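Local coordinates for protein ATP phosphoribosyltransferase (Methanobacterium thermoautotrophicum, PDB 2VD3) that probably catalyses the condensation of ATP with 5-phosphoribose 1-diphosphate, the first step of histidine biosynthesis, and is inhibited by histidine, at residues S145-P150 with I158-S163. Numbering follows the deposited sequence.
Sequences STEIAP and ITDLSS. With MG (magnesium ion), chain J.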
ATOM      1  N   SER A 145     -13.450  -8.280 -13.552  1.00 51.90           N
ATOM      2  CA  SER A 145     -13.679  -7.274 -14.593  1.00 51.99           C
ATOM      3  C   SER A 145     -14.473  -7.803 -15.794  1.00 52.05           C
ATOM      4  O   SER A 145     -14.163  -7.474 -16.955  1.00 52.02           O
ATOM      5  CB  SER A 145     -12.338  -6.663 -15.052  1.00 52.28           C
ATOM      6  OG  SER A 145     -11.626  -6.078 -13.960  1.00 53.06           O
ATOM      7  N   THR A 146     -15.497  -8.617 -15.517  1.00 51.99           N
ATOM      8  CA  THR A 146     -16.368  -9.153 -16.573  1.00 51.69           C
ATOM      9  C   THR A 146     -16.964  -8.035 -17.420  1.00 51.81           C
ATOM     10  O   THR A 146     -17.295  -8.257 -18.584  1.00 51.64           O
ATOM     11  CB  THR A 146     -17.514 -10.051 -16.030  1.00 51.73           C
ATOM     12  OG1 THR A 146     -18.346  -9.306 -15.133  1.00 51.37           O
ATOM     13  CG2 THR A 146     -16.967 -11.298 -15.322  1.00 51.56           C
ATOM     14  N   GLU A 147     -17.066  -6.837 -16.834  1.00 52.05           N
ATOM     15  CA  GLU A 147     -17.627  -5.648 -17.498  1.00 52.31           C
ATOM     16  C   GLU A 147     -16.874  -5.238 -18.764  1.00 52.09           C
ATOM     17  O   GLU A 147     -17.415  -4.520 -19.609  1.00 52.19           O
ATOM     18  CB  GLU A 147     -17.671  -4.435 -16.554  1.00 52.54           C
ATOM     19  CG  GLU A 147     -17.853  -4.741 -15.068  1.00 54.41           C
ATOM     20  CD  GLU A 147     -16.527  -4.969 -14.348  1.00 55.62           C
ATOM     21  OE1 GLU A 147     -15.502  -4.384 -14.767  1.00 56.76           O
ATOM     22  OE2 GLU A 147     -16.513  -5.737 -13.364  1.00 56.39           O
ATOM     23  N   ILE A 148     -15.626  -5.681 -18.878  1.00 52.02           N
ATOM     24  CA  ILE A 148     -14.763  -5.332 -20.014  1.00 51.92           C
ATOM     25  C   ILE A 148     -14.860  -6.367 -21.145  1.00 51.40           C
ATOM     26  O   ILE A 148     -14.527  -6.072 -22.293  1.00 51.41           O
ATOM     27  CB  ILE A 148     -13.288  -5.123 -19.539  1.00 52.18           C
ATOM     28  CG1 ILE A 148     -13.223  -3.991 -18.505  1.00 52.70           C
ATOM     29  CG2 ILE A 148     -12.362  -4.791 -20.699  1.00 52.56           C
ATOM     30  CD1 ILE A 148     -11.923  -3.917 -17.746  1.00 54.52           C
ATOM     31  N   ALA A 149     -15.352  -7.562 -20.817  1.00 50.93           N
ATOM     32  CA  ALA A 149     -15.383  -8.700 -21.752  1.00 50.52           C
ATOM     33  C   ALA A 149     -16.082  -8.475 -23.114  1.00 50.19           C
ATOM     34  O   ALA A 149     -15.579  -8.954 -24.130  1.00 50.26           O
ATOM     35  CB  ALA A 149     -15.920  -9.950 -21.065  1.00 50.22           C
ATOM     36  N   PRO A 150     -17.241  -7.777 -23.142  1.00 49.91           N
ATOM     37  CA  PRO A 150     -17.830  -7.417 -24.442  1.00 49.91           C
ATOM     38  C   PRO A 150     -16.969  -6.437 -25.232  1.00 49.87           C
ATOM     39  O   PRO A 150     -16.830  -6.584 -26.443  1.00 49.46           O
ATOM     40  CB  PRO A 150     -19.158  -6.753 -24.061  1.00 49.77           C
ATOM     41  CG  PRO A 150     -19.427  -7.197 -22.661  1.00 49.97           C
ATOM     42  CD  PRO A 150     -18.086  -7.312 -22.031  1.00 50.04           C
ATOM     43  N   ILE A 158     -22.444 -10.862 -19.898  1.00 47.74           N
ATOM     44  CA  ILE A 158     -21.686 -10.989 -18.666  1.00 47.94           C
ATOM     45  C   ILE A 158     -22.630 -11.252 -17.511  1.00 48.12           C
ATOM     46  O   ILE A 158     -23.836 -11.067 -17.631  1.00 48.33           O
ATOM     47  CB  ILE A 158     -20.817  -9.721 -18.369  1.00 47.68           C
ATOM     48  CG1 ILE A 158     -21.690  -8.527 -17.964  1.00 47.30           C
ATOM     49  CG2 ILE A 158     -19.942  -9.363 -19.573  1.00 47.66           C
ATOM     50  CD1 ILE A 158     -20.974  -7.489 -17.113  1.00 46.11           C
ATOM     51  N   THR A 159     -22.077 -11.715 -16.403  1.00 48.50           N
ATOM     52  CA  THR A 159     -22.785 -11.692 -15.141  1.00 48.77           C
ATOM     53  C   THR A 159     -22.075 -10.648 -14.311  1.00 49.63           C
ATOM     54  O   THR A 159     -20.918 -10.318 -14.582  1.00 49.78           O
ATOM     55  CB  THR A 159     -22.763 -13.050 -14.404  1.00 48.57           C
ATOM     56  OG1 THR A 159     -21.440 -13.323 -13.931  1.00 46.96           O
ATOM     57  CG2 THR A 159     -23.250 -14.183 -15.309  1.00 47.61           C
ATOM     58  N   ASP A 160     -22.759 -10.118 -13.309  1.00 50.75           N
ATOM     59  CA  ASP A 160     -22.138  -9.142 -12.434  1.00 52.01           C
ATOM     60  C   ASP A 160     -22.850  -9.040 -11.103  1.00 52.85           C
ATOM     61  O   ASP A 160     -24.056  -9.292 -11.003  1.00 53.12           O
ATOM     62  CB  ASP A 160     -22.085  -7.769 -13.109  1.00 52.14           C
ATOM     63  CG  ASP A 160     -21.011  -6.887 -12.528  1.00 52.49           C
ATOM     64  OD1 ASP A 160     -21.005  -5.682 -12.829  1.00 53.67           O
ATOM     65  OD2 ASP A 160     -20.168  -7.401 -11.764  1.00 53.51           O
ATOM     66  N   LEU A 161     -22.093  -8.647 -10.088  1.00 53.81           N
ATOM     67  CA  LEU A 161     -22.591  -8.556  -8.731  1.00 55.46           C
ATOM     68  C   LEU A 161     -22.719  -7.080  -8.329  1.00 56.49           C
ATOM     69  O   LEU A 161     -21.718  -6.381  -8.270  1.00 56.87           O
ATOM     70  CB  LEU A 161     -21.612  -9.290  -7.806  1.00 55.53           C
ATOM     71  CG  LEU A 161     -22.062  -9.900  -6.479  1.00 55.84           C
ATOM     72  CD1 LEU A 161     -23.100 -10.986  -6.701  1.00 54.81           C
ATOM     73  CD2 LEU A 161     -20.838 -10.439  -5.733  1.00 55.24           C
ATOM     74  N   SER A 162     -23.938  -6.604  -8.059  1.00 58.00           N
ATOM     75  CA  SER A 162     -24.151  -5.177  -7.745  1.00 59.19           C
ATOM     76  C   SER A 162     -25.344  -4.903  -6.835  1.00 60.10           C
ATOM     77  O   SER A 162     -26.331  -5.648  -6.857  1.00 59.88           O
ATOM     78  CB  SER A 162     -24.347  -4.385  -9.037  1.00 59.19           C
ATOM     79  OG  SER A 162     -25.493  -4.864  -9.726  1.00 59.55           O
ATOM     80  N   SER A 163     -25.250  -3.823  -6.052  1.00 61.45           N
ATOM     81  CA  SER A 163     -26.397  -3.283  -5.305  1.00 62.84           C
ATOM     82  C   SER A 163     -27.117  -2.250  -6.155  1.00 63.66           C
ATOM     83  O   SER A 163     -28.340  -2.114  -6.075  1.00 63.98           O
ATOM     84  CB  SER A 163     -25.972  -2.597  -4.004  1.00 62.76           C
ATOM     85  OG  SER A 163     -24.800  -3.160  -3.452  1.00 64.37           O
TER
HETATM   86 MG    MG J1294     -18.676  -7.150 -10.158  1.00 70.94          MG
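Beside a magnesium site on strand 157-162, in the periplasmic-binding-protein-like part of the chain, the loop of Thr146 and Glu147 packs against Ile158 and Asp160, and it illustrates how a loop can be tied to a strand beside a metal. The tie is one hydrogen bond: Thr146 OG1 donates to Thr159 O at 2.8 Å, meeting the carbonyl almost end-on (C=O...donor angle 174°). Thr146 holds OG1 between its backbone N and carbonyl carbon (chi1 60°), which turns the hydroxyl to the strand.

Next to this bond Ile158 packs against the loop. Its CD1 tip rests 3.8 Å from Glu147 CA, while the CG2 branch meets CD of Pro150 at 3.7 Å, the two side chains crossing at about a right angle. Ile158 also touches Ala99 of strand 94-101 and Leu173 of strand 173-188.

Asp160 reaches the magnesium through OD2 at 2.2 Å. Glu147, bent at chi2, brings OE2 to 4.1 Å from the magnesium, too far for direct coordination, and its carboxylate plane is turned 42° from that of Asp160. With Glu147 OE2 4.3 Å from Asp160 OD2, the two acidic groups would probably repel each other, and the magnesium charge probably offsets that repulsion.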